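Local structure of probable LRR receptor-like serine/threonine-protein kinase At4g26540 (5HZ0) at residues S41-S46 / L65-D70; K86-S91 / G110-M115; G99-E104 / N119-E124; R127-L132 / W152-C157; L135-A140 / L160-L165. The protein binds RGF peptide hormones through its extracellular leucine-rich repeat domain, the part held in this chain, and signals as a receptor kinase to maintain the root stem cell niche. The protein carries 5 engineered substitutions. All coordinates share one frame; numbering follows the deposited sequence.

Contact 1 of 5, residues S41-S46 / L65-D70; sequences SLTLSS and LLDLSD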
# COMPACT_ATOMS: atom_id res chain seq x y z
N SER A 41 31.17 -35.30 -1.15
CA SER A 41 30.17 -34.28 -1.47
C SER A 41 28.84 -34.91 -1.87
O SER A 41 28.80 -35.75 -2.76
CB SER A 41 30.71 -33.36 -2.57
OG SER A 41 29.72 -32.47 -3.04
N LEU A 42 27.75 -34.51 -1.23
CA LEU A 42 26.45 -35.11 -1.52
C LEU A 42 25.35 -34.08 -1.77
O LEU A 42 24.93 -33.37 -0.85
CB LEU A 42 26.03 -36.06 -0.39
CG LEU A 42 24.66 -36.72 -0.60
CD1 LEU A 42 24.62 -37.45 -1.93
CD2 LEU A 42 24.32 -37.67 0.55
N THR A 43 24.88 -34.02 -3.02
CA THR A 43 23.81 -33.11 -3.37
C THR A 43 22.64 -33.89 -3.94
O THR A 43 22.69 -34.37 -5.07
CB THR A 43 24.26 -32.13 -4.47
OG1 THR A 43 25.58 -31.66 -4.18
CG2 THR A 43 23.30 -30.95 -4.57
N LEU A 44 21.58 -33.99 -3.14
CA LEU A 44 20.29 -34.41 -3.64
C LEU A 44 19.38 -33.22 -3.38
O LEU A 44 18.95 -33.00 -2.25
CB LEU A 44 19.79 -35.62 -2.84
CG LEU A 44 20.85 -36.69 -2.60
CD1 LEU A 44 20.39 -37.66 -1.51
CD2 LEU A 44 21.22 -37.44 -3.88
N SER A 45 19.05 -32.48 -4.44
CA SER A 45 18.41 -31.19 -4.26
C SER A 45 17.34 -31.00 -5.31
O SER A 45 17.51 -31.44 -6.45
CB SER A 45 19.45 -30.07 -4.36
OG SER A 45 18.87 -28.80 -4.11
N SER A 46 16.24 -30.36 -4.93
CA SER A 46 15.12 -30.14 -5.84
C SER A 46 14.60 -31.47 -6.39
O SER A 46 14.27 -31.58 -7.57
CB SER A 46 15.52 -29.21 -6.99
OG SER A 46 16.22 -28.07 -6.52
N LEU A 65 30.57 -31.20 1.59
CA LEU A 65 29.28 -30.61 1.24
C LEU A 65 28.13 -31.60 1.46
O LEU A 65 28.21 -32.76 1.06
CB LEU A 65 29.29 -30.11 -0.21
CG LEU A 65 28.08 -29.27 -0.65
CD1 LEU A 65 28.51 -28.17 -1.63
CD2 LEU A 65 26.98 -30.13 -1.28
N LEU A 66 27.07 -31.14 2.11
CA LEU A 66 25.79 -31.85 2.10
C LEU A 66 24.70 -30.85 1.73
O LEU A 66 24.46 -29.90 2.47
CB LEU A 66 25.50 -32.47 3.48
CG LEU A 66 24.18 -33.24 3.69
CD1 LEU A 66 24.13 -34.54 2.87
CD2 LEU A 66 23.94 -33.55 5.18
N ASP A 67 24.08 -31.02 0.57
CA ASP A 67 22.95 -30.16 0.21
C ASP A 67 21.71 -30.99 -0.05
O ASP A 67 21.60 -31.69 -1.06
CB ASP A 67 23.29 -29.30 -1.01
CG ASP A 67 22.08 -28.54 -1.54
OD1 ASP A 67 21.19 -28.18 -0.74
OD2 ASP A 67 22.02 -28.29 -2.75
N LEU A 68 20.78 -30.93 0.90
CA LEU A 68 19.48 -31.58 0.78
C LEU A 68 18.34 -30.61 0.46
O LEU A 68 17.16 -30.98 0.53
CB LEU A 68 19.21 -32.45 2.00
CG LEU A 68 20.22 -33.61 2.03
CD1 LEU A 68 20.15 -34.38 3.34
CD2 LEU A 68 20.01 -34.54 0.85
N SER A 69 18.70 -29.37 0.15
CA SER A 69 17.74 -28.27 0.03
C SER A 69 16.71 -28.43 -1.08
O SER A 69 16.89 -29.20 -2.03
CB SER A 69 18.46 -26.94 -0.17
OG SER A 69 19.00 -26.87 -1.48
N ASP A 70 15.61 -27.70 -0.93
CA ASP A 70 14.51 -27.67 -1.90
C ASP A 70 13.84 -29.03 -2.08
O ASP A 70 13.55 -29.45 -3.20
CB ASP A 70 14.97 -27.10 -3.24
CG ASP A 70 13.81 -26.62 -4.09
OD1 ASP A 70 12.72 -26.36 -3.51
OD2 ASP A 70 13.98 -26.50 -5.33
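The backbone oxygen of S69 is gripped by two donors from the preceding turn. S45 OG, anti to its own backbone N (chi1 -176°), bonds to S69 O at 2.9 Å from above the carbonyl plane, and S46 N approaches S69 O within that plane at 3.2 Å. One residue on, S46 OG bonds to D70 OD2 at 3.0 Å, meeting the carboxylate on its anti side. D67 holds the strand exit in shape: D67 OD1 receives S69 N, closing an Asx turn, and also S69 OG at 2.7 Å on its syn lone pair. The other oxygen, D67 OD2, lies 3.5 Å from T43 CG2. An alanine at D67 would probably leave S69 N and OG without this acceptor and set the turn free to shift away from S45. Upstream, parallel bonding runs from L42 N to L65 O and from D67 N to L42 O. On the leucine face, L42 CD2 and L66 CD1 lie side by side, 3.9 Å apart. These are successive turns of a leucine-rich repeat solenoid, in which N71 ND2 bonds to both L44 O and L68 O; strand 14-20 flanks 41-45, and strand 89-91 flanks 65-67.

Contact 2 of 5, residues K86-S91 / G110-M115; sequences KLKTLS and GLVELM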
# COMPACT_ATOMS: atom_id res chain seq x y z
N LYS A 86 34.15 -32.94 8.96
CA LYS A 86 34.73 -32.38 7.74
C LYS A 86 33.79 -31.51 6.91
O LYS A 86 34.15 -31.08 5.82
CB LYS A 86 35.35 -33.49 6.88
CG LYS A 86 36.79 -33.81 7.27
CD LYS A 86 37.22 -35.21 6.82
CE LYS A 86 38.59 -35.52 7.40
NZ LYS A 86 38.96 -36.97 7.30
N LEU A 87 32.58 -31.26 7.42
CA LEU A 87 31.57 -30.51 6.67
C LEU A 87 31.87 -29.01 6.63
O LEU A 87 32.03 -28.38 7.67
CB LEU A 87 30.20 -30.73 7.30
CG LEU A 87 29.00 -30.84 6.36
CD1 LEU A 87 29.13 -32.09 5.50
CD2 LEU A 87 27.70 -30.87 7.16
N LYS A 88 32.05 -28.47 5.43
CA LYS A 88 32.14 -27.02 5.26
C LYS A 88 30.86 -26.37 4.73
O LYS A 88 30.67 -25.16 4.81
CB LYS A 88 33.36 -26.66 4.39
CG LYS A 88 34.69 -27.06 5.02
CD LYS A 88 35.88 -26.82 4.06
CE LYS A 88 36.14 -25.32 3.81
NZ LYS A 88 36.58 -25.08 2.39
N THR A 89 29.96 -27.18 4.20
CA THR A 89 28.70 -26.68 3.72
C THR A 89 27.62 -27.63 4.17
O THR A 89 27.72 -28.84 3.97
CB THR A 89 28.63 -26.57 2.19
OG1 THR A 89 29.54 -25.58 1.75
CG2 THR A 89 27.21 -26.18 1.75
N LEU A 90 26.60 -27.08 4.80
CA LEU A 90 25.40 -27.84 5.09
C LEU A 90 24.24 -27.00 4.56
O LEU A 90 23.97 -25.94 5.10
CB LEU A 90 25.28 -28.03 6.60
CG LEU A 90 24.03 -28.69 7.21
CD1 LEU A 90 23.87 -30.12 6.72
CD2 LEU A 90 24.07 -28.64 8.73
N SER A 91 23.58 -27.46 3.49
CA SER A 91 22.34 -26.80 3.05
C SER A 91 21.11 -27.67 3.29
O SER A 91 20.87 -28.64 2.57
CB SER A 91 22.41 -26.44 1.57
OG SER A 91 23.60 -25.74 1.26
N GLY A 110 34.68 -26.99 11.03
CA GLY A 110 35.08 -26.40 9.77
C GLY A 110 33.95 -25.83 8.95
O GLY A 110 34.16 -25.41 7.81
N LEU A 111 32.75 -25.83 9.52
CA LEU A 111 31.56 -25.35 8.82
C LEU A 111 31.72 -23.89 8.40
O LEU A 111 32.13 -23.05 9.20
CB LEU A 111 30.32 -25.51 9.71
CG LEU A 111 28.96 -25.34 9.02
CD1 LEU A 111 28.84 -26.33 7.86
CD2 LEU A 111 27.79 -25.50 10.02
N VAL A 112 31.40 -23.61 7.14
CA VAL A 112 31.51 -22.28 6.55
C VAL A 112 30.13 -21.75 6.20
O VAL A 112 29.75 -20.63 6.57
CB VAL A 112 32.46 -22.26 5.32
CG1 VAL A 112 32.47 -20.87 4.69
CG2 VAL A 112 33.86 -22.66 5.72
N GLU A 113 29.42 -22.51 5.37
CA GLU A 113 28.06 -22.18 4.98
C GLU A 113 27.06 -23.03 5.78
O GLU A 113 27.21 -24.25 5.88
CB GLU A 113 27.88 -22.47 3.49
CG GLU A 113 29.07 -22.03 2.64
CD GLU A 113 29.18 -20.52 2.52
OE1 GLU A 113 28.14 -19.84 2.65
OE2 GLU A 113 30.30 -20.01 2.30
N LEU A 114 26.06 -22.39 6.38
CA LEU A 114 24.95 -23.12 7.01
C LEU A 114 23.61 -22.53 6.58
O LEU A 114 23.28 -21.40 6.96
CB LEU A 114 25.08 -23.05 8.54
CG LEU A 114 23.88 -23.55 9.35
CD1 LEU A 114 23.71 -25.04 9.15
CD2 LEU A 114 24.00 -23.19 10.83
N MET A 115 22.84 -23.29 5.80
CA MET A 115 21.54 -22.80 5.33
C MET A 115 20.39 -23.62 5.91
O MET A 115 20.15 -24.74 5.46
CB MET A 115 21.49 -22.89 3.80
CG MET A 115 22.75 -22.39 3.08
SD MET A 115 22.82 -20.60 3.05
CE MET A 115 24.36 -20.32 2.16
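The flat peptide group following K88 is approached from several directions by 110-115. Over one face sits L111 CD1, 3.7 Å from K88 C and almost directly above it. V112 N comes from that same side, tilted 33° from the carbonyl plane, and bonds to K88 O at 2.9 Å. E113 N bonds to K88 O at 3.0 Å, nearly along the C=O axis, and E113 CG lies toward the other face. Two consecutive N-H groups thus satisfy one carbonyl just where the strands begin. Beyond it the pairing is regular and parallel: L90 N bonds to E113 O and M115 N to L90 O, with strand axes 4.9 Å apart and inclined by 10°. The two faces differ in chemistry. On the inner one, L90 and L114 lie side by side, pointing the same way, L90 CD2 3.6 Å from L114 CD1, and L111 CD1 closes against L90 CB. On the other, T89 OG1 crosses E113 CG at 3.7 Å. There M115 CG, beside its backbone N (chi1 -45°), comes to 3.9 Å from S91 OG. K88 CE runs alongside V112 CG2. This is the repeat-to-repeat pairing of a leucine-rich repeat solenoid: strand 65-67 borders 89-91, bringing L66 against L90, while strand 137-139 borders 113-115, bringing L138 against L114.

Contact 3 of 5, residues G99-E104 / N119-E124; sequences GHIPME and NKLSGE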
# COMPACT_ATOMS: atom_id res chain seq x y z
N GLY A 99 11.81 -29.16 14.88
CA GLY A 99 12.68 -29.36 16.02
C GLY A 99 13.68 -28.25 16.26
O GLY A 99 13.66 -27.21 15.59
N HIS A 100 14.54 -28.47 17.24
CA HIS A 100 15.61 -27.54 17.57
C HIS A 100 16.82 -27.71 16.67
O HIS A 100 17.03 -28.77 16.07
CB HIS A 100 16.05 -27.71 19.03
CG HIS A 100 15.02 -27.29 20.02
ND1 HIS A 100 15.27 -26.35 21.00
CD2 HIS A 100 13.73 -27.68 20.20
CE1 HIS A 100 14.19 -26.18 21.74
NE2 HIS A 100 13.23 -26.97 21.27
N ILE A 101 17.61 -26.65 16.57
CA ILE A 101 18.96 -26.77 16.07
C ILE A 101 19.74 -27.38 17.24
O ILE A 101 19.82 -26.79 18.32
CB ILE A 101 19.52 -25.41 15.68
CG1 ILE A 101 18.78 -24.87 14.45
CG2 ILE A 101 21.01 -25.50 15.39
CD1 ILE A 101 18.83 -23.36 14.31
N PRO A 102 20.26 -28.60 17.05
CA PRO A 102 20.92 -29.29 18.16
C PRO A 102 22.16 -28.53 18.60
O PRO A 102 22.78 -27.87 17.78
CB PRO A 102 21.31 -30.63 17.53
CG PRO A 102 20.33 -30.82 16.40
CD PRO A 102 20.13 -29.45 15.85
N MET A 103 22.50 -28.63 19.89
CA MET A 103 23.72 -28.02 20.43
C MET A 103 24.97 -28.53 19.70
O MET A 103 25.93 -27.79 19.47
CB MET A 103 23.82 -28.33 21.93
CG MET A 103 24.97 -27.64 22.67
SD MET A 103 24.67 -25.89 23.03
CE MET A 103 25.95 -25.56 24.25
N GLU A 104 24.92 -29.79 19.30
CA GLU A 104 26.07 -30.45 18.68
C GLU A 104 26.48 -29.78 17.36
O GLU A 104 27.50 -30.17 16.76
CB GLU A 104 25.80 -31.94 18.48
CG GLU A 104 25.64 -32.74 19.76
CD GLU A 104 24.32 -32.47 20.48
OE1 GLU A 104 23.36 -32.00 19.83
OE2 GLU A 104 24.25 -32.72 21.70
N ASN A 119 12.10 -23.31 6.69
CA ASN A 119 11.73 -24.59 7.26
C ASN A 119 10.64 -24.44 8.30
O ASN A 119 10.01 -23.39 8.41
CB ASN A 119 12.95 -25.29 7.85
CG ASN A 119 13.75 -26.04 6.83
OD1 ASN A 119 13.18 -26.72 5.98
ND2 ASN A 119 15.07 -25.91 6.88
N LYS A 120 10.36 -25.53 9.00
CA LYS A 120 9.48 -25.51 10.17
C LYS A 120 10.19 -25.50 11.53
O LYS A 120 9.57 -25.83 12.54
CB LYS A 120 8.42 -26.60 10.08
CG LYS A 120 7.32 -26.25 9.10
CD LYS A 120 6.51 -27.48 8.79
CE LYS A 120 5.02 -27.19 8.72
NZ LYS A 120 4.27 -28.47 8.58
N LEU A 121 11.49 -25.23 11.54
CA LEU A 121 12.31 -25.29 12.77
C LEU A 121 11.80 -24.43 13.93
O LEU A 121 11.19 -23.37 13.73
CB LEU A 121 13.76 -24.89 12.47
CG LEU A 121 14.52 -25.65 11.39
CD1 LEU A 121 15.92 -25.06 11.23
CD2 LEU A 121 14.58 -27.14 11.70
N SER A 122 12.05 -24.90 15.15
CA SER A 122 11.62 -24.20 16.36
C SER A 122 12.75 -24.14 17.38
O SER A 122 13.88 -24.54 17.09
CB SER A 122 10.37 -24.86 16.96
OG SER A 122 10.46 -26.28 16.94
N GLY A 123 12.45 -23.64 18.57
CA GLY A 123 13.43 -23.60 19.65
C GLY A 123 14.31 -22.37 19.62
O GLY A 123 13.97 -21.37 19.00
N GLU A 124 15.43 -22.43 20.33
CA GLU A 124 16.38 -21.32 20.30
C GLU A 124 17.56 -21.65 19.38
O GLU A 124 17.67 -22.75 18.84
CB GLU A 124 16.88 -20.99 21.72
CG GLU A 124 16.87 -19.49 22.05
CD GLU A 124 17.71 -18.63 21.08
OE1 GLU A 124 17.16 -17.73 20.41
OE2 GLU A 124 18.93 -18.85 20.98
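H100 reaches across to G123, joining two copies of the L-x-G-x-I-P signature of plant leucine-rich repeats: G99 to P102 belongs to one, L121 to G123 to the next. From H100 CB, the first torsion places CG anti to the carbonyl carbon, beside the backbone N (chi1 -68°), which carries the imidazole toward the second turn. CG then lies 4.0 Å from G123 CA, ND1 draws closer, and CE1 is nearest at 3.4 Å, with NE2 at the tip only slightly farther from the same carbon. The ring face therefore covers this methylene, with G123 CA displaced toward the CE1 rim: it stands 3.6 Å from the ring centroid and 20° off its normal, a CH-pi contact. S122 O lies over the same face, toward the rim. A side chain on residue 123 would run into H100 ND1, and the positive phi of G123 (86°) also favours glycine. Outside the pair, G123 shares backbone bonding with R147, continuing the short second sheet into the following turn. Away from the ring, I101 CG1 lies 4.3 Å from L121 CD1, a loose apolar contact. The direct backbone link is S122 N to G99 O, 2.8 Å long, with the donor above the carbonyl plane.

Contact 4 of 5, residues R127-L132 / W152-C157; sequences RSIGEL and WEIGNC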
# COMPACT_ATOMS: atom_id res chain seq x y z
N ARG A 127 23.85 -21.91 22.06
CA ARG A 127 24.94 -21.00 22.39
C ARG A 127 26.21 -21.57 21.79
O ARG A 127 27.27 -20.95 21.83
CB ARG A 127 25.09 -20.86 23.90
CG ARG A 127 23.86 -21.28 24.68
CD ARG A 127 23.38 -20.16 25.58
NE ARG A 127 24.50 -19.44 26.18
CZ ARG A 127 24.41 -18.72 27.29
NH1 ARG A 127 23.24 -18.63 27.93
NH2 ARG A 127 25.48 -18.09 27.77
N SER A 128 26.07 -22.77 21.24
CA SER A 128 27.13 -23.49 20.57
C SER A 128 27.61 -22.90 19.23
O SER A 128 28.71 -23.24 18.79
CB SER A 128 26.69 -24.93 20.32
OG SER A 128 27.38 -25.81 21.18
N ILE A 129 26.80 -22.07 18.57
CA ILE A 129 27.22 -21.50 17.29
C ILE A 129 28.54 -20.77 17.44
O ILE A 129 29.34 -20.72 16.51
CB ILE A 129 26.17 -20.55 16.63
CG1 ILE A 129 25.32 -19.84 17.67
CG2 ILE A 129 25.28 -21.30 15.64
CD1 ILE A 129 26.04 -18.77 18.46
N GLY A 130 28.77 -20.24 18.64
CA GLY A 130 29.98 -19.48 18.91
C GLY A 130 31.25 -20.29 18.72
O GLY A 130 32.34 -19.73 18.63
N GLU A 131 31.13 -21.61 18.65
CA GLU A 131 32.30 -22.44 18.46
C GLU A 131 32.63 -22.65 16.98
O GLU A 131 33.63 -23.28 16.64
CB GLU A 131 32.13 -23.78 19.17
CG GLU A 131 32.41 -23.70 20.65
CD GLU A 131 31.97 -24.94 21.39
OE1 GLU A 131 31.97 -26.03 20.76
OE2 GLU A 131 31.60 -24.84 22.58
N LEU A 132 31.80 -22.11 16.10
CA LEU A 132 32.09 -22.24 14.70
C LEU A 132 32.90 -21.02 14.34
O LEU A 132 32.35 -19.94 14.15
CB LEU A 132 30.77 -22.25 13.92
CG LEU A 132 29.78 -23.31 14.38
CD1 LEU A 132 28.50 -23.26 13.56
CD2 LEU A 132 30.42 -24.68 14.30
N TRP A 152 24.48 -14.58 22.91
CA TRP A 152 25.67 -13.78 23.09
C TRP A 152 26.86 -14.36 22.30
O TRP A 152 27.64 -13.63 21.65
CB TRP A 152 25.97 -13.75 24.59
CG TRP A 152 27.13 -12.92 24.93
CD1 TRP A 152 28.40 -13.35 25.14
CD2 TRP A 152 27.14 -11.51 25.10
NE1 TRP A 152 29.21 -12.28 25.43
CE2 TRP A 152 28.46 -11.13 25.41
CE3 TRP A 152 26.16 -10.51 25.01
CZ2 TRP A 152 28.83 -9.81 25.64
CZ3 TRP A 152 26.53 -9.20 25.24
CH2 TRP A 152 27.85 -8.86 25.55
N GLU A 153 26.94 -15.69 22.30
CA GLU A 153 28.07 -16.38 21.68
C GLU A 153 28.22 -16.11 20.18
O GLU A 153 29.23 -16.47 19.58
CB GLU A 153 27.97 -17.88 21.95
CG GLU A 153 28.26 -18.27 23.40
CD GLU A 153 27.12 -17.98 24.37
OE1 GLU A 153 26.02 -17.56 23.95
OE2 GLU A 153 27.34 -18.18 25.58
N ILE A 154 27.22 -15.48 19.58
CA ILE A 154 27.30 -15.14 18.17
C ILE A 154 28.50 -14.25 17.90
O ILE A 154 29.00 -14.21 16.78
CB ILE A 154 26.03 -14.44 17.65
CG1 ILE A 154 25.94 -14.58 16.13
CG2 ILE A 154 26.01 -12.97 18.05
CD1 ILE A 154 25.86 -15.99 15.67
N GLY A 155 28.97 -13.54 18.92
CA GLY A 155 30.09 -12.64 18.73
C GLY A 155 31.39 -13.39 18.49
O GLY A 155 32.42 -12.81 18.14
N ASN A 156 31.34 -14.70 18.69
CA ASN A 156 32.54 -15.50 18.55
C ASN A 156 32.71 -16.05 17.16
O ASN A 156 33.74 -16.66 16.85
CB ASN A 156 32.57 -16.61 19.59
CG ASN A 156 32.80 -16.09 20.99
OD1 ASN A 156 33.63 -15.21 21.18
ND2 ASN A 156 32.04 -16.59 21.96
N CYS A 157 31.74 -15.82 16.29
CA CYS A 157 31.96 -16.30 14.95
C CYS A 157 32.66 -15.17 14.22
O CYS A 157 32.03 -14.34 13.57
CB CYS A 157 30.59 -16.58 14.31
SG CYS A 157 29.65 -17.84 15.19
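R127 and E153 form the charged part of this contact. The guanidinium grips side-on, with both nitrogens on one oxygen: R127 NH2 lies 2.9 Å from E153 OE2 on its syn lone pair, while R127 NE reaches E153 OE2 at 3.2 Å from above the carboxylate plane. E153 OE2 stays near the guanidinium plane, yet the two flat groups are turned 51° apart, so the bridge is not the coplanar two-oxygen kind. The bend of E153 at chi2 (77°) folds the carboxylate back across R127, bringing E153 OE1 near R127 CB. Backbone bonds shape each side: L132 N to I129 O in one segment and N156 N to E153 O in the other are i to i+3 links. They define the short 3-10 turns that line the convex side of plant leucine-rich repeat solenoids, here from two successive repeats. G130 CA lies 3.2 Å from E153 O, and the absence of a side chain there is consistent with the close approach of the turns. N156 CB covers G130 O, which also accepts from K133 NZ. Apolar contacts fill the inner side, where I129 CD1 meets I154 CD1 at 3.9 Å. C157 SG rests beside I129 O, 3.2 Å away.

Contact 5 of 5, residues L135-A140 / L160-L165; sequences LQVLRA and LVMLGL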
# COMPACT_ATOMS: atom_id res chain seq x y z
N LEU A 135 32.64 -20.05 10.40
CA LEU A 135 31.31 -19.77 9.88
C LEU A 135 31.28 -18.41 9.22
O LEU A 135 31.76 -17.42 9.76
CB LEU A 135 30.25 -19.86 10.97
CG LEU A 135 28.81 -19.88 10.46
CD1 LEU A 135 28.64 -21.08 9.52
CD2 LEU A 135 27.83 -19.94 11.63
N GLN A 136 30.73 -18.37 8.02
CA GLN A 136 30.68 -17.16 7.19
C GLN A 136 29.23 -16.74 6.96
O GLN A 136 28.88 -15.59 7.17
CB GLN A 136 31.45 -17.36 5.89
CG GLN A 136 32.97 -17.34 6.06
CD GLN A 136 33.74 -17.62 4.76
OE1 GLN A 136 33.32 -17.21 3.68
NE2 GLN A 136 34.86 -18.32 4.87
N VAL A 137 28.44 -17.66 6.44
CA VAL A 137 27.03 -17.45 6.21
C VAL A 137 26.17 -18.35 7.10
O VAL A 137 26.29 -19.58 7.06
CB VAL A 137 26.67 -17.74 4.73
CG1 VAL A 137 25.17 -17.69 4.52
CG2 VAL A 137 27.37 -16.74 3.79
N LEU A 138 25.33 -17.74 7.92
CA LEU A 138 24.29 -18.46 8.63
C LEU A 138 22.99 -17.79 8.25
O LEU A 138 22.78 -16.62 8.55
CB LEU A 138 24.51 -18.43 10.15
CG LEU A 138 23.30 -18.48 11.12
CD1 LEU A 138 22.41 -19.71 10.96
CD2 LEU A 138 23.77 -18.38 12.54
N ARG A 139 22.12 -18.53 7.56
CA ARG A 139 20.80 -18.01 7.27
C ARG A 139 19.76 -19.03 7.70
O ARG A 139 19.63 -20.09 7.08
CB ARG A 139 20.67 -17.76 5.77
CG ARG A 139 21.81 -16.95 5.19
CD ARG A 139 21.67 -16.84 3.69
NE ARG A 139 20.36 -16.31 3.34
CZ ARG A 139 19.79 -16.46 2.16
NH1 ARG A 139 18.58 -15.95 1.95
NH2 ARG A 139 20.40 -17.11 1.19
N ALA A 140 19.09 -18.69 8.80
CA ALA A 140 17.99 -19.46 9.43
C ALA A 140 16.57 -18.87 9.32
O ALA A 140 15.65 -19.36 9.97
CB ALA A 140 18.32 -19.79 10.86
N LEU A 160 31.94 -14.29 10.18
CA LEU A 160 30.61 -14.08 9.61
C LEU A 160 30.60 -12.87 8.70
O LEU A 160 31.12 -11.81 9.04
CB LEU A 160 29.57 -13.86 10.69
CG LEU A 160 28.76 -15.02 11.24
CD1 LEU A 160 27.98 -14.49 12.43
CD2 LEU A 160 27.82 -15.59 10.20
N VAL A 161 29.98 -13.04 7.54
CA VAL A 161 29.73 -11.99 6.57
C VAL A 161 28.23 -11.75 6.49
O VAL A 161 27.79 -10.61 6.35
CB VAL A 161 30.42 -12.23 5.17
CG1 VAL A 161 31.88 -12.59 5.38
CG2 VAL A 161 29.71 -13.30 4.35
N MET A 162 27.49 -12.85 6.41
CA MET A 162 26.05 -12.84 6.20
C MET A 162 25.31 -13.52 7.37
O MET A 162 25.59 -14.67 7.72
CB MET A 162 25.76 -13.54 4.86
CG MET A 162 24.30 -13.76 4.54
SD MET A 162 23.28 -12.30 4.81
CE MET A 162 21.70 -13.09 5.14
N LEU A 163 24.40 -12.80 8.00
CA LEU A 163 23.58 -13.37 9.07
C LEU A 163 22.12 -13.02 8.88
O LEU A 163 21.73 -11.86 8.97
CB LEU A 163 24.03 -12.86 10.44
CG LEU A 163 23.15 -13.32 11.62
CD1 LEU A 163 23.35 -14.81 11.89
CD2 LEU A 163 23.37 -12.50 12.90
N GLY A 164 21.27 -14.01 8.66
CA GLY A 164 19.89 -13.63 8.61
C GLY A 164 18.99 -14.65 9.22
O GLY A 164 19.05 -15.87 9.03
N LEU A 165 18.17 -14.03 10.06
CA LEU A 165 17.15 -14.58 10.92
C LEU A 165 15.75 -14.07 10.61
O LEU A 165 14.95 -13.99 11.52
CB LEU A 165 17.56 -14.43 12.38
CG LEU A 165 18.88 -15.20 12.60
CD1 LEU A 165 19.63 -14.71 13.82
CD2 LEU A 165 18.61 -16.70 12.69
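Strands 137-139 and 162-164 run parallel with axes 4.9 Å apart and 12° inclined, and Q136 O opens the pairing by accepting both V161 N (2.8 Å) and M162 N (3.2 Å). They are adjacent strands of the leucine-rich repeat solenoid, and R139, A140 and M162 to L165 belong to its small-peptide recognition motifs. On the peptide-binding face, M162 CG is anti to its backbone N and the chain then bends (chi2 47°), laying the terminal methyl across the arginine stem: M162 CE lies 3.9 Å from R139 CG and as near to R139 NE. R139 NE bonds to a modified side chain of the bound peptide, against which M162 also packs, and the guanidinium makes a cation-pi contact with F117. An alanine at R139 would probably cost the modified group the bond from R139 NE, strip F117 of its cation and leave the M162 methyl less confined. Next to them, V137 CG2 crosses M162 CB at 3.7 Å. The interior face is apolar: L138 CD2 and L163 CD1 lie side by side at 3.7 Å, while L160 CD2 lies loosely against L138 CB. Past the strands, A140 CB touches L165 CD2 at 3.6 Å.

Contacts 1, 2 and 5 are successive strand pairs along one side of the solenoid: contacts 1 and 2 have centres about 12 Å apart, contacts 2 and 5 about 11 Å. They join directly, through L66 O and S91 N at 2.8 Å and through V112 O and Q136 N at 2.9 Å, both probable hydrogen bonds. Contact 4 backs onto contact 5, where I154 CD1 lies 4.2 Å from L160 CD1, and L132 likewise reaches L111 of contact 2. Contact 3 meets contact 4 at M103 and S128. The bound peptide meets contact 5 at R139 and M162; contact 1, about 19 Å from contact 5 between centres, lies toward the N-terminal end.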